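Local coordinates for GTPase HflX (Sulfolobus solfataricus P2, PDB 2QTF), which hydrolyses GTP specifically, associates with the 50S ribosomal subunit and may have a role during protein synthesis or ribosome biogenesis, at residues A4-S9 and Y25-I30; F41-D46 and L60-Q65; T277-F282 and E317-E322. All blocks are in the same frame, centred on the assembly; numbering follows the deposited sequence.

From the N terminus, strand 2-7 runs through helix 13-22 into strand 25-31, and interaction 1 closes that loop by pairing the two strands in parallel. Interaction 2 then closes the loop through helix 45-52: the turn leading into that helix packs on strand 59-62, which lies against the other edge of strand 2-7. The two therefore meet in one sheet, where F7 O and F63 N are 2.7 Å apart, a probable hydrogen bond. Interaction 3, much later, closes the loop through strand 295-300 by joining helices 271-288 and 309-323 of the G domain, about 17 Å from interaction 2 at the nearest atoms. All three follow in series, with none nested or crossed.

Interaction 1: A4-S9 and Y25-I30; sequences AALFVS and YKVTSI
In the first beta-alpha-beta unit, strand 2-7 leads through helix 13-22 into strand 25-31, which lies parallel beside it. A4 is gripped through both polar backbone atoms: its N donates to K26 O at 2.7 Å, and its O accepts T28 N, also at 2.7 Å, each donor standing nearly along the C=O axis it uses. S29 N adds a weak, long bond of 3.5 Å to A4 O, because the register slips by one residue here. A4 pairs with V27 but A5 with S29, a beta bulge that leaves T28 as the extra residue. Beyond it L6 N bonds to S29 O at 2.8 Å, almost straight (172°) and in the carbonyl plane, and I30 CA makes a CA-H...O contact of 3.2 Å to L6 O. On the face carrying A4, L6, V27 and I30, L6 CB rests on V27 CG1 at 4.1 Å. V8 and I30 run alongside one another in the same sense, with V8 CG1 4.0 Å from I30 CG2. On the face of A5 and S29, S29 OG, turned between its backbone N and carbonyl carbon (chi1 58°), abuts A5 CB at 3.6 Å; this buried hydroxyl has no polar partner in the model. V20 of helix 13-22 touches V27 and Y25, and A16 touches V8, as in a beta-alpha-beta crossover, with strand 25-31 at the edge of a four-stranded parallel sheet.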
loop_
_atom_site.group_PDB
_atom_site.type_symbol
_atom_site.label_atom_id
_atom_site.label_comp_id
_atom_site.label_asym_id
_atom_site.label_seq_id
_atom_site.Cartn_x
_atom_site.Cartn_y
_atom_site.Cartn_z
ATOM N N ALA A 4 3.178 11.043 -12.562
ATOM C CA ALA A 4 3.544 11.925 -11.444
ATOM C C ALA A 4 4.987 12.373 -11.636
ATOM O O ALA A 4 5.829 11.574 -12.149
ATOM C CB ALA A 4 3.403 11.202 -10.094
ATOM N N ALA A 5 5.267 13.599 -11.192
ATOM C CA ALA A 5 6.636 14.046 -10.913
ATOM C C ALA A 5 6.874 13.822 -9.390
ATOM O O ALA A 5 6.089 14.357 -8.587
ATOM C CB ALA A 5 6.788 15.613 -11.239
ATOM N N LEU A 6 7.912 13.058 -9.004
ATOM C CA LEU A 6 8.121 12.702 -7.564
ATOM C C LEU A 6 9.374 13.432 -7.030
ATOM O O LEU A 6 10.439 13.307 -7.613
ATOM C CB LEU A 6 8.261 11.175 -7.424
ATOM C CG LEU A 6 8.676 10.607 -6.053
ATOM C CD1 LEU A 6 7.576 10.911 -5.021
ATOM C CD2 LEU A 6 8.999 9.050 -6.230
ATOM N N PHE A 7 9.240 14.174 -5.938
ATOM C CA PHE A 7 10.379 14.639 -5.161
ATOM C C PHE A 7 10.568 13.818 -3.933
ATOM O O PHE A 7 9.633 13.714 -3.087
ATOM C CB PHE A 7 10.144 16.108 -4.730
ATOM C CG PHE A 7 10.164 17.043 -5.880
ATOM C CD1 PHE A 7 11.269 17.870 -6.085
ATOM C CD2 PHE A 7 9.142 17.014 -6.846
ATOM C CE1 PHE A 7 11.287 18.728 -7.177
ATOM C CE2 PHE A 7 9.173 17.847 -7.966
ATOM C CZ PHE A 7 10.277 18.721 -8.119
ATOM N N VAL A 8 11.770 13.260 -3.773
ATOM C CA VAL A 8 12.033 12.292 -2.692
ATOM C C VAL A 8 13.552 12.217 -2.397
ATOM O O VAL A 8 14.339 12.303 -3.340
ATOM C CB VAL A 8 11.469 10.842 -3.097
ATOM C CG1 VAL A 8 12.147 10.298 -4.338
ATOM C CG2 VAL A 8 11.568 9.816 -1.974
ATOM N N SER A 9 13.945 11.991 -1.153
ATOM C CA SER A 9 15.394 11.800 -0.820
ATOM C C SER A 9 15.871 10.440 -1.376
ATOM O O SER A 9 15.042 9.500 -1.620
ATOM C CB SER A 9 15.519 11.766 0.692
ATOM O OG SER A 9 14.969 10.514 1.165
ATOM N N TYR A 25 -0.275 5.685 -9.814
ATOM C CA TYR A 25 0.445 6.711 -10.645
ATOM C C TYR A 25 1.657 6.041 -11.271
ATOM O O TYR A 25 2.263 5.173 -10.654
ATOM C CB TYR A 25 0.954 7.903 -9.807
ATOM C CG TYR A 25 -0.145 8.769 -9.296
ATOM C CD1 TYR A 25 -0.641 9.844 -10.032
ATOM C CD2 TYR A 25 -0.690 8.527 -8.053
ATOM C CE1 TYR A 25 -1.707 10.652 -9.499
ATOM C CE2 TYR A 25 -1.771 9.289 -7.578
ATOM C CZ TYR A 25 -2.240 10.310 -8.247
ATOM O OH TYR A 25 -3.275 10.976 -7.621
ATOM N N LYS A 26 2.013 6.462 -12.498
ATOM C CA LYS A 26 3.297 6.172 -13.109
ATOM C C LYS A 26 4.317 7.299 -12.768
ATOM O O LYS A 26 4.013 8.461 -12.973
ATOM C CB LYS A 26 3.094 6.097 -14.646
ATOM C CG LYS A 26 4.432 5.729 -15.385
ATOM C CD LYS A 26 4.273 5.533 -16.947
ATOM C CE LYS A 26 5.572 4.808 -17.572
ATOM N NZ LYS A 26 5.307 4.156 -18.972
ATOM N N VAL A 27 5.481 6.981 -12.212
ATOM C CA VAL A 27 6.442 8.014 -11.859
ATOM C C VAL A 27 7.184 8.370 -13.104
ATOM O O VAL A 27 7.902 7.492 -13.662
ATOM C CB VAL A 27 7.464 7.512 -10.896
ATOM C CG1 VAL A 27 8.528 8.642 -10.579
ATOM C CG2 VAL A 27 6.724 6.934 -9.535
ATOM N N THR A 28 6.969 9.579 -13.608
ATOM C CA THR A 28 7.648 9.918 -14.867
ATOM C C THR A 28 8.837 10.808 -14.733
ATOM O O THR A 28 9.582 10.953 -15.701
ATOM C CB THR A 28 6.749 10.387 -15.981
ATOM O OG1 THR A 28 5.999 11.534 -15.572
ATOM C CG2 THR A 28 5.791 9.239 -16.450
ATOM N N SER A 29 9.018 11.433 -13.572
ATOM C CA SER A 29 10.306 12.021 -13.277
ATOM C C SER A 29 10.512 12.073 -11.794
ATOM O O SER A 29 9.533 11.996 -11.042
ATOM C CB SER A 29 10.352 13.423 -13.873
ATOM O OG SER A 29 9.320 14.162 -13.349
ATOM N N ILE A 30 11.767 12.190 -11.371
ATOM C CA ILE A 30 12.137 12.028 -10.000
ATOM C C ILE A 30 13.225 13.047 -9.683
ATOM O O ILE A 30 14.229 13.161 -10.416
ATOM C CB ILE A 30 12.702 10.622 -9.686
ATOM C CG1 ILE A 30 11.748 9.537 -10.140
ATOM C CG2 ILE A 30 13.029 10.450 -8.219
ATOM C CD1 ILE A 30 12.291 8.071 -10.043
#

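Interaction 2: F41-D46 and L60-Q65; sequences FYIQYD and LIIFEQ
I62 meets both Y42 and I43 in this apolar contact. Its CG2 branch lies 3.6 Å from Y42 CE2, the two side chains running antiparallel to each other, while I62 CD1 reaches I43 CG2 at 3.9 Å, those side chains meeting at a slant. I43 also meets L60 tip to tip, I43 CD1 against L60 CD2 at 3.9 Å. Farther along the ring, Y42 OH comes to 3.7 Å from E64 CG, the ring and carboxylate planes turned 54° apart.

The backbone helps to position these groups. Y42 has a positive phi (67°), and I43 N makes a weak bond of 2.6 Å to F41 O, so the chain folds tightly and both Y42 and I43 face the strand. Y42 CG stands anti to its backbone N (chi1 -174°), which extends the ring along I62. On the other side an inverse gamma turn centred on F63 brings E64 round, with E64 N weakly bonded to I62 O at 2.9 Å. The carboxylate of E64 bends back to its own chain, where Q65 N donates at 2.7 Å to the anti lone pair of E64 OE2. H70 stacks edge-to-face with the Y42 ring, and L33, P34 and L66 also touch it. An alanine in place of Y42 would remove the ring and its stack on H70, and would probably leave I62 CG2 and E64 CG less well packed.

Q44 is the N-cap of helix 45-52, whose L48 and I51 touch I43, while F7 of strand 2-7 touches I43 and L60, and I74 of helix 68-78 touches L60.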
loop_
_atom_site.group_PDB
_atom_site.type_symbol
_atom_site.label_atom_id
_atom_site.label_comp_id
_atom_site.label_asym_id
_atom_site.label_seq_id
_atom_site.Cartn_x
_atom_site.Cartn_y
_atom_site.Cartn_z
ATOM N N PHE A 41 6.982 27.831 -2.108
ATOM C CA PHE A 41 6.545 26.757 -2.990
ATOM C C PHE A 41 7.176 25.437 -2.676
ATOM O O PHE A 41 6.945 24.428 -3.379
ATOM C CB PHE A 41 6.918 27.147 -4.412
ATOM C CG PHE A 41 6.285 28.464 -4.845
ATOM C CD1 PHE A 41 4.928 28.526 -5.172
ATOM C CD2 PHE A 41 7.079 29.624 -4.888
ATOM C CE1 PHE A 41 4.285 29.779 -5.610
ATOM C CE2 PHE A 41 6.517 30.840 -5.283
ATOM C CZ PHE A 41 5.104 30.943 -5.662
ATOM N N TYR A 42 8.044 25.453 -1.678
ATOM C CA TYR A 42 8.809 24.220 -1.298
ATOM C C TYR A 42 9.802 23.800 -2.405
ATOM O O TYR A 42 11.081 23.857 -2.241
ATOM C CB TYR A 42 7.827 23.008 -0.906
ATOM C CG TYR A 42 8.642 21.845 -0.392
ATOM C CD1 TYR A 42 9.177 21.894 0.895
ATOM C CD2 TYR A 42 9.046 20.874 -1.203
ATOM C CE1 TYR A 42 10.009 20.896 1.347
ATOM C CE2 TYR A 42 9.881 19.815 -0.776
ATOM C CZ TYR A 42 10.371 19.873 0.493
ATOM O OH TYR A 42 11.210 18.893 0.925
ATOM N N ILE A 43 9.267 23.332 -3.543
ATOM C CA ILE A 43 10.136 23.069 -4.662
ATOM C C ILE A 43 10.523 24.419 -5.345
ATOM O O ILE A 43 9.941 25.428 -5.022
ATOM C CB ILE A 43 9.529 22.060 -5.722
ATOM C CG1 ILE A 43 8.307 22.631 -6.351
ATOM C CG2 ILE A 43 9.202 20.653 -4.979
ATOM C CD1 ILE A 43 7.810 21.807 -7.646
ATOM N N GLN A 44 11.453 24.390 -6.279
ATOM C CA GLN A 44 11.917 25.636 -6.900
ATOM C C GLN A 44 10.861 26.157 -7.864
ATOM O O GLN A 44 10.062 25.378 -8.432
ATOM C CB GLN A 44 13.289 25.401 -7.583
ATOM C CG GLN A 44 14.535 25.190 -6.497
ATOM C CD GLN A 44 14.499 26.031 -5.134
ATOM O OE1 GLN A 44 14.335 27.267 -5.125
ATOM N NE2 GLN A 44 14.599 25.310 -3.965
ATOM N N TYR A 45 10.775 27.497 -7.971
ATOM C CA TYR A 45 9.717 28.086 -8.724
ATOM C C TYR A 45 9.765 27.701 -10.187
ATOM O O TYR A 45 8.755 27.436 -10.807
ATOM C CB TYR A 45 9.846 29.578 -8.542
ATOM C CG TYR A 45 8.758 30.406 -9.204
ATOM C CD1 TYR A 45 7.489 30.498 -8.630
ATOM C CD2 TYR A 45 9.034 31.183 -10.386
ATOM C CE1 TYR A 45 6.533 31.285 -9.173
ATOM C CE2 TYR A 45 8.025 31.965 -10.970
ATOM C CZ TYR A 45 6.799 32.078 -10.337
ATOM O OH TYR A 45 5.698 32.829 -10.787
ATOM N N ASP A 46 10.946 27.630 -10.768
ATOM C CA ASP A 46 11.024 27.276 -12.174
ATOM C C ASP A 46 10.591 25.791 -12.411
ATOM O O ASP A 46 9.908 25.505 -13.386
ATOM C CB ASP A 46 12.432 27.457 -12.751
ATOM C CG ASP A 46 13.541 26.792 -11.931
ATOM O OD1 ASP A 46 13.372 25.984 -10.987
ATOM O OD2 ASP A 46 14.712 27.066 -12.268
ATOM N N LEU A 60 1.770 16.392 -8.979
ATOM C CA LEU A 60 3.049 16.592 -8.256
ATOM C C LEU A 60 3.012 15.815 -6.935
ATOM O O LEU A 60 2.073 15.934 -6.209
ATOM C CB LEU A 60 3.218 18.076 -7.947
ATOM C CG LEU A 60 4.386 18.492 -7.072
ATOM C CD1 LEU A 60 5.710 17.963 -7.635
ATOM C CD2 LEU A 60 4.362 20.080 -6.906
ATOM N N ILE A 61 4.017 14.978 -6.673
ATOM C CA ILE A 61 4.044 14.263 -5.420
ATOM C C ILE A 61 5.340 14.589 -4.680
ATOM O O ILE A 61 6.417 14.432 -5.247
ATOM C CB ILE A 61 3.900 12.692 -5.640
ATOM C CG1 ILE A 61 2.562 12.412 -6.373
ATOM C CG2 ILE A 61 3.936 11.940 -4.258
ATOM C CD1 ILE A 61 2.439 10.937 -6.839
ATOM N N ILE A 62 5.207 15.053 -3.445
ATOM C CA ILE A 62 6.375 15.404 -2.631
ATOM C C ILE A 62 6.429 14.444 -1.455
ATOM O O ILE A 62 5.510 14.361 -0.653
ATOM C CB ILE A 62 6.316 16.884 -2.239
ATOM C CG1 ILE A 62 6.440 17.794 -3.543
ATOM C CG2 ILE A 62 7.453 17.171 -1.252
ATOM C CD1 ILE A 62 5.939 19.207 -3.288
ATOM N N PHE A 63 7.476 13.638 -1.387
ATOM C CA PHE A 63 7.533 12.684 -0.322
ATOM C C PHE A 63 8.066 13.305 0.961
ATOM O O PHE A 63 9.142 12.951 1.363
ATOM C CB PHE A 63 8.313 11.427 -0.759
ATOM C CG PHE A 63 7.953 10.195 0.041
ATOM C CD1 PHE A 63 6.699 9.574 -0.094
ATOM C CD2 PHE A 63 8.851 9.694 0.999
ATOM C CE1 PHE A 63 6.397 8.419 0.698
ATOM C CE2 PHE A 63 8.577 8.546 1.762
ATOM C CZ PHE A 63 7.366 7.903 1.618
ATOM N N GLU A 64 7.281 14.170 1.601
ATOM C CA GLU A 64 7.614 14.856 2.846
ATOM C C GLU A 64 6.273 15.295 3.369
ATOM O O GLU A 64 5.286 15.265 2.629
ATOM C CB GLU A 64 8.401 16.156 2.535
ATOM C CG GLU A 64 9.799 16.249 3.163
ATOM C CD GLU A 64 9.861 15.976 4.671
ATOM O OE1 GLU A 64 10.997 15.699 5.142
ATOM O OE2 GLU A 64 8.814 16.017 5.386
ATOM N N GLN A 65 6.213 15.841 4.569
ATOM C CA GLN A 65 5.018 16.463 4.977
ATOM C C GLN A 65 5.103 17.958 4.693
ATOM O O GLN A 65 5.991 18.638 5.281
ATOM C CB GLN A 65 4.745 16.128 6.456
ATOM C CG GLN A 65 3.442 16.685 6.985
ATOM C CD GLN A 65 3.160 16.260 8.446
ATOM O OE1 GLN A 65 3.684 15.230 8.920
ATOM N NE2 GLN A 65 2.338 17.076 9.168
#

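Interaction 3: T277-F282 and E317-E322; sequences TLQSSF and EKLSKE
T277 O is held by two donors from a single residue one helical turn on: S281 N at 2.7 Å, the regular helix bond, and S281 OG, also at 2.7 Å. The hydroxyl folds back on its own helix and stands above the carbonyl plane, 41° out of it, so it does not lie on a lone pair. S320 OG across the interface makes the same kind of bond as S281 OG, to V316 O one turn earlier. With chi1 at -59° it lies beside its own backbone N, and its flank faces carbon: L278 CD2 sits 3.5 Å from S320 OG, and F282 presents its ring edge, CE2 3.8 Å from the same oxygen and near the ring plane. L278 CA and S320 CA, the nearest pair, are 7.0 Å apart. Helices 271-288 and 309-323 are successive crossover helices of the alpha/beta G domain, a P-loop NTPase fold, and their segment axes cross at -27°, 10.2 Å apart. Strand 260-266 backs L278 through I265, and I327 of strand 327-332 touches both F282 and S320. L278 also passes alongside L319, the two running in opposite senses, with L278 CD1 meeting L319 CD2 at 3.9 Å. L319 CG is anti to its backbone N, which carries CD2 across to that leucine and, more loosely, to Q279 CG. K321 NZ turns back on E317 OE2 in a salt bridge of 3.3 Å, its hydrogen bond weak, within helix 309-323.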
loop_
_atom_site.group_PDB
_atom_site.type_symbol
_atom_site.label_atom_id
_atom_site.label_comp_id
_atom_site.label_asym_id
_atom_site.label_seq_id
_atom_site.Cartn_x
_atom_site.Cartn_y
_atom_site.Cartn_z
ATOM N N THR A 277 11.135 -8.925 9.355
ATOM C CA THR A 277 9.934 -8.694 8.466
ATOM C C THR A 277 8.800 -9.706 8.748
ATOM O O THR A 277 7.602 -9.386 8.837
ATOM C CB THR A 277 10.387 -8.696 6.991
ATOM O OG1 THR A 277 11.392 -7.695 6.892
ATOM C CG2 THR A 277 9.265 -8.227 6.057
ATOM N N LEU A 278 9.188 -10.960 8.903
ATOM C CA LEU A 278 8.231 -12.003 9.293
ATOM C C LEU A 278 7.691 -11.797 10.620
ATOM O O LEU A 278 6.516 -11.936 10.843
ATOM C CB LEU A 278 8.883 -13.421 9.221
ATOM C CG LEU A 278 9.066 -14.128 7.871
ATOM C CD1 LEU A 278 9.840 -15.372 8.171
ATOM C CD2 LEU A 278 7.698 -14.593 7.292
ATOM N N GLN A 279 8.539 -11.495 11.594
ATOM C CA GLN A 279 7.938 -11.235 12.902
ATOM C C GLN A 279 6.979 -10.047 12.868
ATOM O O GLN A 279 5.914 -10.159 13.432
ATOM C CB GLN A 279 9.027 -11.054 14.027
ATOM C CG GLN A 279 9.720 -12.354 14.420
ATOM C CD GLN A 279 11.030 -12.073 15.096
ATOM O OE1 GLN A 279 11.606 -10.968 14.915
ATOM N NE2 GLN A 279 11.548 -13.090 15.854
ATOM N N SER A 280 7.301 -8.947 12.207
ATOM C CA SER A 280 6.263 -7.843 12.141
ATOM C C SER A 280 5.062 -8.218 11.335
ATOM O O SER A 280 3.981 -7.770 11.646
ATOM C CB SER A 280 6.749 -6.505 11.456
ATOM O OG SER A 280 8.067 -6.228 11.930
ATOM N N SER A 281 5.259 -8.901 10.185
ATOM C CA SER A 281 4.067 -9.278 9.317
ATOM C C SER A 281 3.062 -10.017 10.157
ATOM O O SER A 281 1.839 -9.716 10.145
ATOM C CB SER A 281 4.506 -10.146 8.118
ATOM O OG SER A 281 5.380 -9.404 7.299
ATOM N N PHE A 282 3.540 -11.030 10.891
ATOM C CA PHE A 282 2.591 -11.823 11.721
ATOM C C PHE A 282 2.058 -11.114 12.942
ATOM O O PHE A 282 0.897 -11.310 13.336
ATOM C CB PHE A 282 3.250 -13.207 12.109
ATOM C CG PHE A 282 3.321 -14.200 10.929
ATOM C CD1 PHE A 282 2.128 -14.701 10.381
ATOM C CD2 PHE A 282 4.527 -14.514 10.336
ATOM C CE1 PHE A 282 2.132 -15.576 9.262
ATOM C CE2 PHE A 282 4.548 -15.384 9.212
ATOM C CZ PHE A 282 3.348 -15.946 8.706
ATOM N N GLU A 317 10.195 -20.922 6.470
ATOM C CA GLU A 317 9.192 -21.893 6.782
ATOM C C GLU A 317 9.176 -22.212 8.276
ATOM O O GLU A 317 8.120 -22.256 8.868
ATOM C CB GLU A 317 9.432 -23.211 5.989
ATOM C CG GLU A 317 8.326 -24.138 6.349
ATOM C CD GLU A 317 8.340 -25.440 5.565
ATOM O OE1 GLU A 317 8.178 -25.358 4.326
ATOM O OE2 GLU A 317 8.482 -26.531 6.205
ATOM N N LYS A 318 10.347 -22.461 8.877
ATOM C CA LYS A 318 10.381 -22.747 10.360
ATOM C C LYS A 318 9.814 -21.575 11.147
ATOM O O LYS A 318 8.950 -21.746 12.026
ATOM C CB LYS A 318 11.832 -23.024 10.769
ATOM C CG LYS A 318 12.319 -24.431 10.210
ATOM C CD LYS A 318 13.890 -24.678 10.353
ATOM C CE LYS A 318 14.140 -26.178 10.670
ATOM N NZ LYS A 318 15.298 -26.263 11.663
ATOM N N LEU A 319 10.221 -20.346 10.800
ATOM C CA LEU A 319 9.746 -19.197 11.619
ATOM C C LEU A 319 8.259 -18.920 11.455
ATOM O O LEU A 319 7.507 -18.661 12.449
ATOM C CB LEU A 319 10.637 -17.971 11.404
ATOM C CG LEU A 319 10.391 -16.664 12.204
ATOM C CD1 LEU A 319 10.374 -16.888 13.764
ATOM C CD2 LEU A 319 11.316 -15.555 11.808
ATOM N N SER A 320 7.776 -18.992 10.197
ATOM C CA SER A 320 6.364 -18.753 9.935
ATOM C C SER A 320 5.498 -19.730 10.756
ATOM O O SER A 320 4.457 -19.347 11.358
ATOM C CB SER A 320 6.084 -18.901 8.404
ATOM O OG SER A 320 6.901 -17.937 7.656
ATOM N N LYS A 321 5.910 -21.007 10.796
ATOM C CA LYS A 321 5.088 -21.993 11.556
ATOM C C LYS A 321 5.264 -21.809 13.050
ATOM O O LYS A 321 4.332 -22.136 13.821
ATOM C CB LYS A 321 5.413 -23.460 11.189
ATOM C CG LYS A 321 4.938 -23.829 9.773
ATOM C CD LYS A 321 5.557 -25.154 9.190
ATOM C CE LYS A 321 4.863 -25.511 7.879
ATOM N NZ LYS A 321 5.403 -26.778 7.239
ATOM N N GLU A 322 6.410 -21.293 13.479
ATOM C CA GLU A 322 6.480 -20.888 14.890
ATOM C C GLU A 322 5.543 -19.724 15.244
ATOM O O GLU A 322 5.037 -19.651 16.376
ATOM C CB GLU A 322 7.888 -20.513 15.276
ATOM C CG GLU A 322 8.760 -21.743 15.411
ATOM C CD GLU A 322 10.181 -21.375 15.799
ATOM O OE1 GLU A 322 11.088 -22.256 15.709
ATOM O OE2 GLU A 322 10.387 -20.192 16.177
#